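Local structure of ceramide very long chain fatty acid hydroxylase SCS7 (Saccharomyces cerevisiae, 4ZR1) at residues 52-57 and 177-182; 58-63 and 87-92. The protein hydroxylates the very long chain fatty acid of ceramides, probably at C-2, and binds two zinc ions that likely form its catalytic dimetal centre. All coordinates share one frame; numbering follows the deposited sequence.

Interaction 1: 52-57 and 177-182. With ZN (zinc ion), chain C; ZN (zinc ion), chain D; BOG (octyl beta-D-glucopyranoside), chain E.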
ATOM      1  N   LYS A  52      14.893  -4.175  18.817  1.00 86.82           N
ATOM      2  CA  LYS A  52      15.270  -2.818  19.218  1.00 94.29           C
ATOM      3  C   LYS A  52      14.747  -1.774  18.232  1.00 98.62           C
ATOM      4  O   LYS A  52      15.460  -0.851  17.845  1.00111.10           O
ATOM      5  CB  LYS A  52      16.797  -2.706  19.361  1.00 98.99           C
ATOM      6  CG  LYS A  52      17.371  -3.440  20.574  1.00102.85           C
ATOM      7  CD  LYS A  52      18.803  -3.002  20.883  1.00114.72           C
ATOM      8  CE  LYS A  52      18.881  -2.205  22.180  1.00124.51           C
ATOM      9  NZ  LYS A  52      20.170  -1.465  22.351  1.00126.47           N
ATOM     10  N   PHE A  53      13.490  -1.927  17.833  1.00 96.66           N
ATOM     11  CA  PHE A  53      12.909  -1.073  16.802  1.00 92.57           C
ATOM     12  C   PHE A  53      11.787  -0.176  17.338  1.00 88.47           C
ATOM     13  O   PHE A  53      12.041   0.895  17.870  1.00 86.97           O
ATOM     14  CB  PHE A  53      12.395  -1.943  15.658  1.00 88.78           C
ATOM     15  CG  PHE A  53      11.884  -1.168  14.476  1.00 82.75           C
ATOM     16  CD1 PHE A  53      12.642  -0.154  13.912  1.00 84.22           C
ATOM     17  CD2 PHE A  53      10.664  -1.486  13.900  1.00 78.95           C
ATOM     18  CE1 PHE A  53      12.172   0.554  12.816  1.00 83.83           C
ATOM     19  CE2 PHE A  53      10.189  -0.783  12.798  1.00 74.69           C
ATOM     20  CZ  PHE A  53      10.942   0.236  12.257  1.00 73.09           C
ATOM     21  N   LEU A  54      10.543  -0.610  17.180  1.00 82.35           N
ATOM     22  CA  LEU A  54       9.414   0.130  17.715  1.00 72.10           C
ATOM     23  C   LEU A  54       8.694  -0.687  18.786  1.00 77.13           C
ATOM     24  O   LEU A  54       8.570  -1.912  18.687  1.00 80.63           O
ATOM     25  CB  LEU A  54       8.431   0.507  16.601  1.00 73.02           C
ATOM     26  CG  LEU A  54       8.903   1.458  15.498  1.00 77.25           C
ATOM     27  CD1 LEU A  54       7.837   1.547  14.428  1.00 81.53           C
ATOM     28  CD2 LEU A  54       9.233   2.850  16.026  1.00 81.85           C
ATOM     29  N   ASP A  55       8.224   0.005  19.812  1.00 78.17           N
ATOM     30  CA  ASP A  55       7.442  -0.619  20.863  1.00 72.70           C
ATOM     31  C   ASP A  55       5.979  -0.528  20.471  1.00 77.11           C
ATOM     32  O   ASP A  55       5.371   0.541  20.567  1.00 75.23           O
ATOM     33  CB  ASP A  55       7.719   0.062  22.205  1.00 64.08           C
ATOM     34  CG  ASP A  55       6.936  -0.548  23.360  1.00 74.46           C
ATOM     35  OD1 ASP A  55       6.265  -1.588  23.159  1.00 75.35           O
ATOM     36  OD2 ASP A  55       7.013   0.014  24.485  1.00 68.95           O
ATOM     37  N   LEU A  56       5.425  -1.653  20.020  1.00 73.02           N
ATOM     38  CA  LEU A  56       4.020  -1.711  19.597  1.00 64.52           C
ATOM     39  C   LEU A  56       3.021  -1.254  20.656  1.00 74.12           C
ATOM     40  O   LEU A  56       1.896  -0.898  20.331  1.00 92.47           O
ATOM     41  CB  LEU A  56       3.646  -3.129  19.185  1.00 69.03           C
ATOM     42  CG  LEU A  56       4.031  -3.608  17.787  1.00 74.33           C
ATOM     43  CD1 LEU A  56       3.495  -5.008  17.511  1.00 76.05           C
ATOM     44  CD2 LEU A  56       3.513  -2.634  16.756  1.00 75.86           C
ATOM     45  N   ASN A  57       3.440  -1.282  21.915  1.00 70.34           N
ATOM     46  CA  ASN A  57       2.581  -0.941  23.040  1.00 74.02           C
ATOM     47  C   ASN A  57       2.392   0.581  23.141  1.00 76.74           C
ATOM     48  O   ASN A  57       1.459   1.076  23.785  1.00 92.60           O
ATOM     49  CB  ASN A  57       3.166  -1.493  24.342  1.00 84.09           C
ATOM     50  CG  ASN A  57       2.097  -1.951  25.303  1.00 80.45           C
ATOM     51  OD1 ASN A  57       1.103  -2.528  24.893  1.00 95.45           O
ATOM     52  ND2 ASN A  57       2.287  -1.685  26.577  1.00 84.50           N
ATOM     53  N   HIS A 177       1.796  -0.306   6.412  1.00 62.81           N
ATOM     54  CA  HIS A 177       1.065  -1.430   5.881  1.00 62.20           C
ATOM     55  C   HIS A 177       1.968  -2.676   5.811  1.00 68.23           C
ATOM     56  O   HIS A 177       1.519  -3.795   6.062  1.00 75.24           O
ATOM     57  CB  HIS A 177       0.485  -1.077   4.513  1.00 61.88           C
ATOM     58  CG  HIS A 177      -0.177  -2.233   3.837  1.00 65.15           C
ATOM     59  ND1 HIS A 177      -1.237  -2.909   4.397  1.00 73.99           N
ATOM     60  CD2 HIS A 177       0.100  -2.862   2.672  1.00 57.76           C
ATOM     61  CE1 HIS A 177      -1.599  -3.894   3.598  1.00 68.18           C
ATOM     62  NE2 HIS A 177      -0.804  -3.886   2.545  1.00 75.54           N
ATOM     63  N   HIS A 178       3.243  -2.481   5.491  1.00 69.75           N
ATOM     64  CA  HIS A 178       4.203  -3.583   5.515  1.00 70.95           C
ATOM     65  C   HIS A 178       4.532  -3.981   6.945  1.00 80.39           C
ATOM     66  O   HIS A 178       4.741  -5.151   7.251  1.00 82.07           O
ATOM     67  CB  HIS A 178       5.480  -3.205   4.771  1.00 73.57           C
ATOM     68  CG  HIS A 178       5.434  -3.518   3.309  1.00 80.03           C
ATOM     69  ND1 HIS A 178       6.099  -4.589   2.753  1.00 83.84           N
ATOM     70  CD2 HIS A 178       4.786  -2.906   2.287  1.00 74.21           C
ATOM     71  CE1 HIS A 178       5.871  -4.620   1.452  1.00 79.37           C
ATOM     72  NE2 HIS A 178       5.073  -3.615   1.146  1.00 82.80           N
ATOM     73  N   TYR A 179       4.578  -2.991   7.822  1.00 81.47           N
ATOM     74  CA  TYR A 179       4.809  -3.246   9.223  1.00 76.05           C
ATOM     75  C   TYR A 179       3.627  -4.024   9.798  1.00 79.31           C
ATOM     76  O   TYR A 179       3.826  -4.977  10.555  1.00 83.38           O
ATOM     77  CB  TYR A 179       5.043  -1.925   9.961  1.00 76.53           C
ATOM     78  CG  TYR A 179       5.533  -2.065  11.382  1.00 76.33           C
ATOM     79  CD1 TYR A 179       6.738  -2.701  11.667  1.00 85.37           C
ATOM     80  CD2 TYR A 179       4.816  -1.518  12.439  1.00 74.84           C
ATOM     81  CE1 TYR A 179       7.197  -2.817  12.972  1.00 82.76           C
ATOM     82  CE2 TYR A 179       5.264  -1.629  13.749  1.00 79.01           C
ATOM     83  CZ  TYR A 179       6.451  -2.279  14.012  1.00 82.15           C
ATOM     84  OH  TYR A 179       6.887  -2.385  15.318  1.00 92.11           O
ATOM     85  N   LEU A 180       2.402  -3.643   9.423  1.00 76.20           N
ATOM     86  CA  LEU A 180       1.211  -4.332   9.934  1.00 75.10           C
ATOM     87  C   LEU A 180       0.164  -4.713   8.877  1.00 85.47           C
ATOM     88  O   LEU A 180      -0.938  -4.160   8.858  1.00 94.92           O
ATOM     89  CB  LEU A 180       0.547  -3.487  11.013  1.00 72.10           C
ATOM     90  CG  LEU A 180       1.393  -3.217  12.266  1.00 73.62           C
ATOM     91  CD1 LEU A 180       1.455  -1.730  12.549  1.00 63.29           C
ATOM     92  CD2 LEU A 180       0.832  -3.974  13.453  1.00 97.92           C
ATOM     93  N   PRO A 181       0.491  -5.712   8.039  1.00 78.90           N
ATOM     94  CA  PRO A 181      -0.283  -6.228   6.899  1.00 75.34           C
ATOM     95  C   PRO A 181      -1.748  -6.551   7.218  1.00 76.78           C
ATOM     96  O   PRO A 181      -2.646  -6.239   6.430  1.00 79.48           O
ATOM     97  CB  PRO A 181       0.461  -7.512   6.531  1.00 77.12           C
ATOM     98  CG  PRO A 181       1.809  -7.368   7.111  1.00 79.48           C
ATOM     99  CD  PRO A 181       1.646  -6.574   8.347  1.00 76.74           C
ATOM    100  N   MET A 182      -1.985  -7.170   8.369  1.00 76.49           N
ATOM    101  CA  MET A 182      -3.327  -7.594   8.746  1.00 66.70           C
ATOM    102  C   MET A 182      -4.073  -6.605   9.630  1.00 64.42           C
ATOM    103  O   MET A 182      -5.065  -6.973  10.248  1.00 76.28           O
ATOM    104  CB  MET A 182      -3.272  -8.949   9.451  1.00 70.44           C
ATOM    105  CG  MET A 182      -2.976 -10.075   8.500  1.00 73.59           C
ATOM    106  SD  MET A 182      -4.204 -10.107   7.179  1.00 88.84           S
ATOM    107  CE  MET A 182      -3.108 -10.372   5.780  1.00101.66           C
TER
HETATM  108 ZN    ZN C 401      -0.656  -5.385   0.854  1.00 81.14          ZN
HETATM  109 ZN    ZN D 402       4.653  -2.723  -0.943  1.00 84.51          ZN
HETATM  110  C1  BOG E 403      -1.800   4.270   4.709  1.00 99.27           C
HETATM  111  O1  BOG E 403      -2.520   4.620   5.871  1.00111.22           O
HETATM  112  C2  BOG E 403      -1.914   2.779   4.503  1.00 92.87           C
HETATM  113  O2  BOG E 403      -1.205   2.154   5.547  1.00 94.70           O
HETATM  114  C3  BOG E 403      -1.254   2.373   3.204  1.00 86.38           C
HETATM  115  O3  BOG E 403      -1.520   1.033   2.858  1.00 71.65           O
HETATM  116  C4  BOG E 403      -1.654   3.273   2.075  1.00 90.54           C
HETATM  117  O4  BOG E 403      -0.811   2.977   0.988  1.00102.93           O
HETATM  118  C5  BOG E 403      -1.456   4.707   2.486  1.00 96.87           C
HETATM  119  O5  BOG E 403      -2.293   4.975   3.591  1.00100.44           O
HETATM  120  C6  BOG E 403      -1.779   5.571   1.276  1.00100.38           C
HETATM  121  O6  BOG E 403      -2.264   6.847   1.633  1.00100.96           O
HETATM  122  C1' BOG E 403      -1.839   5.489   6.753  1.00103.99           C
HETATM  123  C2' BOG E 403      -2.678   5.790   7.977  1.00 91.02           C
HETATM  124  C3' BOG E 403      -2.252   7.135   8.533  1.00 90.45           C
HETATM  125  C4' BOG E 403      -3.412   8.110   8.608  1.00 89.65           C
HETATM  126  C5' BOG E 403      -2.934   9.522   8.319  1.00 82.50           C
HETATM  127  C6' BOG E 403      -3.959  10.520   8.803  1.00 81.12           C
HETATM  128  C7' BOG E 403      -3.576  11.914   8.360  1.00 88.41           C
HETATM  129  C8' BOG E 403      -2.485  12.444   9.262  1.00 92.06           C

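Interaction 2: 58-63 and 87-92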
ATOM      1  N   ARG A  58       3.260   1.320  22.463  1.00 69.93           N
ATOM      2  CA  ARG A  58       3.278   2.769  22.577  1.00 74.04           C
ATOM      3  C   ARG A  58       3.040   3.373  21.199  1.00 75.05           C
ATOM      4  O   ARG A  58       3.414   2.762  20.199  1.00 77.88           O
ATOM      5  CB  ARG A  58       4.618   3.229  23.160  1.00 59.37           C
ATOM      6  CG  ARG A  58       4.923   2.734  24.569  1.00 60.65           C
ATOM      7  CD  ARG A  58       4.140   3.512  25.599  1.00 60.52           C
ATOM      8  NE  ARG A  58       4.678   3.346  26.941  1.00 65.86           N
ATOM      9  CZ  ARG A  58       4.003   2.839  27.969  1.00 69.41           C
ATOM     10  NH1 ARG A  58       4.577   2.748  29.168  1.00 71.97           N
ATOM     11  NH2 ARG A  58       2.755   2.442  27.809  1.00 71.86           N
ATOM     12  N   PRO A  59       2.419   4.567  21.138  1.00 76.95           N
ATOM     13  CA  PRO A  59       2.106   5.185  19.833  1.00 67.46           C
ATOM     14  C   PRO A  59       3.338   5.220  18.931  1.00 73.72           C
ATOM     15  O   PRO A  59       4.416   5.619  19.380  1.00 78.75           O
ATOM     16  CB  PRO A  59       1.643   6.602  20.205  1.00 61.31           C
ATOM     17  CG  PRO A  59       1.120   6.473  21.619  1.00 55.47           C
ATOM     18  CD  PRO A  59       1.984   5.400  22.278  1.00 68.71           C
ATOM     19  N   LEU A  60       3.171   4.784  17.685  1.00 78.63           N
ATOM     20  CA  LEU A  60       4.283   4.504  16.779  1.00 74.20           C
ATOM     21  C   LEU A  60       4.885   5.739  16.116  1.00 73.28           C
ATOM     22  O   LEU A  60       6.087   5.796  15.860  1.00 76.70           O
ATOM     23  CB  LEU A  60       3.825   3.521  15.693  1.00 69.45           C
ATOM     24  CG  LEU A  60       3.424   2.120  16.169  1.00 70.06           C
ATOM     25  CD1 LEU A  60       2.805   1.317  15.043  1.00 77.61           C
ATOM     26  CD2 LEU A  60       4.627   1.390  16.734  1.00 72.75           C
ATOM     27  N   LEU A  61       4.053   6.730  15.843  1.00 70.44           N
ATOM     28  CA  LEU A  61       4.484   7.875  15.052  1.00 71.41           C
ATOM     29  C   LEU A  61       5.516   8.780  15.757  1.00 74.55           C
ATOM     30  O   LEU A  61       6.537   9.125  15.167  1.00 76.83           O
ATOM     31  CB  LEU A  61       3.260   8.683  14.644  1.00 74.14           C
ATOM     32  CG  LEU A  61       3.355   9.514  13.380  1.00 80.75           C
ATOM     33  CD1 LEU A  61       3.814   8.653  12.224  1.00 77.64           C
ATOM     34  CD2 LEU A  61       1.986  10.076  13.108  1.00 89.54           C
ATOM     35  N   MET A  62       5.263   9.168  17.005  1.00 76.77           N
ATOM     36  CA  MET A  62       6.223  10.017  17.713  1.00 74.34           C
ATOM     37  C   MET A  62       7.500   9.237  17.953  1.00 73.87           C
ATOM     38  O   MET A  62       8.610   9.772  17.939  1.00 77.00           O
ATOM     39  CB  MET A  62       5.653  10.534  19.044  1.00 77.16           C
ATOM     40  CG  MET A  62       4.862  11.842  18.901  1.00 82.27           C
ATOM     41  SD  MET A  62       5.876  13.238  18.353  1.00142.30           S
ATOM     42  CE  MET A  62       4.644  14.527  18.169  1.00119.53           C
ATOM     43  N   GLN A  63       7.313   7.948  18.155  1.00 75.15           N
ATOM     44  CA  GLN A  63       8.388   7.012  18.391  1.00 70.56           C
ATOM     45  C   GLN A  63       9.349   7.002  17.182  1.00 80.50           C
ATOM     46  O   GLN A  63      10.544   6.763  17.323  1.00 87.17           O
ATOM     47  CB  GLN A  63       7.765   5.644  18.643  1.00 62.15           C
ATOM     48  CG  GLN A  63       8.461   4.752  19.588  1.00 62.68           C
ATOM     49  CD  GLN A  63       7.761   3.419  19.707  1.00 76.55           C
ATOM     50  OE1 GLN A  63       8.403   2.374  19.713  1.00 85.89           O
ATOM     51  NE2 GLN A  63       6.441   3.447  19.816  1.00 58.46           N
ATOM     52  N   GLY A  87      -7.006  -5.903  17.371  1.00 83.21           N
ATOM     53  CA  GLY A  87      -7.200  -4.464  17.305  1.00 77.15           C
ATOM     54  C   GLY A  87      -6.225  -3.760  16.374  1.00 78.69           C
ATOM     55  O   GLY A  87      -5.525  -4.398  15.580  1.00 75.97           O
ATOM     56  N   SER A  88      -6.181  -2.435  16.470  1.00 77.20           N
ATOM     57  CA  SER A  88      -5.278  -1.627  15.652  1.00 68.72           C
ATOM     58  C   SER A  88      -4.283  -0.864  16.512  1.00 67.64           C
ATOM     59  O   SER A  88      -4.677  -0.142  17.420  1.00 73.12           O
ATOM     60  CB  SER A  88      -6.067  -0.641  14.783  1.00 63.87           C
ATOM     61  OG  SER A  88      -6.876  -1.318  13.834  1.00 80.19           O
ATOM     62  N   ALA A  89      -2.995  -1.018  16.213  1.00 78.65           N
ATOM     63  CA  ALA A  89      -1.927  -0.315  16.944  1.00 68.59           C
ATOM     64  C   ALA A  89      -2.112   1.199  16.930  1.00 61.60           C
ATOM     65  O   ALA A  89      -2.565   1.772  15.945  1.00 76.51           O
ATOM     66  CB  ALA A  89      -0.564  -0.671  16.364  1.00 56.72           C
ATOM     67  N   PRO A  90      -1.769   1.856  18.039  1.00 65.42           N
ATOM     68  CA  PRO A  90      -1.926   3.311  18.095  1.00 70.96           C
ATOM     69  C   PRO A  90      -0.843   4.042  17.299  1.00 75.99           C
ATOM     70  O   PRO A  90       0.336   3.704  17.414  1.00 72.53           O
ATOM     71  CB  PRO A  90      -1.804   3.608  19.589  1.00 61.98           C
ATOM     72  CG  PRO A  90      -0.895   2.515  20.104  1.00 60.62           C
ATOM     73  CD  PRO A  90      -1.245   1.296  19.301  1.00 62.37           C
ATOM     74  N   LEU A  91      -1.236   5.026  16.494  1.00 75.02           N
ATOM     75  CA  LEU A  91      -0.256   5.846  15.789  1.00 66.48           C
ATOM     76  C   LEU A  91      -0.010   7.145  16.550  1.00 63.46           C
ATOM     77  O   LEU A  91       1.128   7.596  16.659  1.00 70.35           O
ATOM     78  CB  LEU A  91      -0.701   6.141  14.344  1.00 63.03           C
ATOM     79  CG  LEU A  91      -0.845   4.929  13.413  1.00 71.72           C
ATOM     80  CD1 LEU A  91      -0.918   5.346  11.954  1.00 75.64           C
ATOM     81  CD2 LEU A  91       0.274   3.952  13.616  1.00 68.24           C
ATOM     82  N   PHE A  92      -1.085   7.735  17.071  1.00 66.59           N
ATOM     83  CA  PHE A  92      -1.007   8.956  17.871  1.00 68.40           C
ATOM     84  C   PHE A  92      -1.321   8.678  19.334  1.00 70.41           C
ATOM     85  O   PHE A  92      -0.677   9.226  20.231  1.00 72.25           O
ATOM     86  CB  PHE A  92      -1.979  10.021  17.362  1.00 73.62           C
ATOM     87  CG  PHE A  92      -1.600  10.628  16.049  1.00 83.46           C
ATOM     88  CD1 PHE A  92      -0.644  11.630  15.983  1.00 91.09           C
ATOM     89  CD2 PHE A  92      -2.236  10.233  14.880  1.00 80.22           C
ATOM     90  CE1 PHE A  92      -0.310  12.210  14.772  1.00 87.75           C
ATOM     91  CE2 PHE A  92      -1.907  10.808  13.665  1.00 81.37           C
ATOM     92  CZ  PHE A  92      -0.948  11.794  13.610  1.00 88.37           C
TER

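Interaction 1: 52-57 and 177-182
Tyr179, which carries this contact, directly follows two neighbouring histidines that bind separate zinc ions. Its ring spans most of the gap between Leu54 CA and Tyr179 CA, 10.2 Å apart, and no hydrogen bond crosses. In the last turn of helix 164-179, Tyr179 has its CG anti to the backbone N (chi1 -170°), which sends the ring toward the loop 52-57. Phe53 meets it tip to tip: Tyr179 CE1 lies at the edge of the Phe53 ring, 3.6 Å from Phe53 CE2, with the ring planes at 73°. At the other carbon ortho to the hydroxyl, Leu56 CD2 comes within 3.6 Å of Tyr179 CE2, while Leu54 crosses obliquely and sets its CB 3.5 Å from Tyr179 OH. The HisHis pair belongs to a histidine box, the metal-binding motif of this hydroxylase family: His177 NE2 binds one zinc at 2.3 Å, and His178 NE2 the other, also at 2.3 Å. His232, His236, His251 and His255 complete the first site; His150, His155, His174 and His254 the second. Ile78 and Leu60 also touch Tyr179. A detergent glucoside sets its O3 3.3 Å from His177 CB.

Interaction 2: 58-63 and 87-92
Loop 87-92 packs onto the start of helix 60-65 through two backbone hydrogen bonds, in the probably cytoplasmic part of this member of the sterol desaturase family. Two successive carbonyls of the loop meet two successive N-H groups of the helix start: Leu60 N donates to Pro90 O at 3.0 Å, and Leu61 N to Leu91 O at 3.2 Å. Both bonds lie in the carbonyl plane on a lone pair and bend only moderately, with N-H...O angles of 153°. Pro90 O also receives a CA-H...O contact from Pro59 CA at 3.3 Å. The helix-end N-H groups would probably polarise both carbonyls.

Around this polar seam the side chains close in. Leu61, its CG anti to the backbone N (chi1 -154°), runs alongside Phe92 and lays CD2 over one face of the ring, 3.4 Å from Phe92 CZ. An alanine in place of Phe92 would remove this ring and would probably leave Leu61 CD2 without its apolar cover on that side. Leu60 crosses Leu91 obliquely, Leu60 CD1 to Leu91 CD2 at 3.9 Å, and the same CD1 packs on Ala89 CB. Phe171 of helix 164-179 touches Leu60, Leu61 and Leu91.

Farther out, the carboxylate of Glu97 accepts from the N-H groups of Leu91 and Phe92, and Arg186 NH1 bonds Ala89 O, so the loop is held at several backbone points. On the helix, Gln63 folds back: its NE2 donates to Pro59 O at 3.0 Å, reaching the oxygen from above the carbonyl plane.

Overall arrangement
The two contacts lie with their centres about 9 Å apart, on the same side of the chain's centre. Along the sequence the order is 52-57, 58-63, 87-92, 177-182, so interaction 2 closes within the span bracketed by interaction 1. Segments 52-57 and 58-63 follow each other directly, and Gln63 OE1 takes a probable hydrogen bond from Asp55 N, while Leu54 CB packs on Leu60 CD2. Helix 164-179 borders both contacts, at its end in interaction 1 and along its side in interaction 2. Together they pack the probably cytoplasmic N-terminal region onto a helix that supplies ligands to both zinc ions.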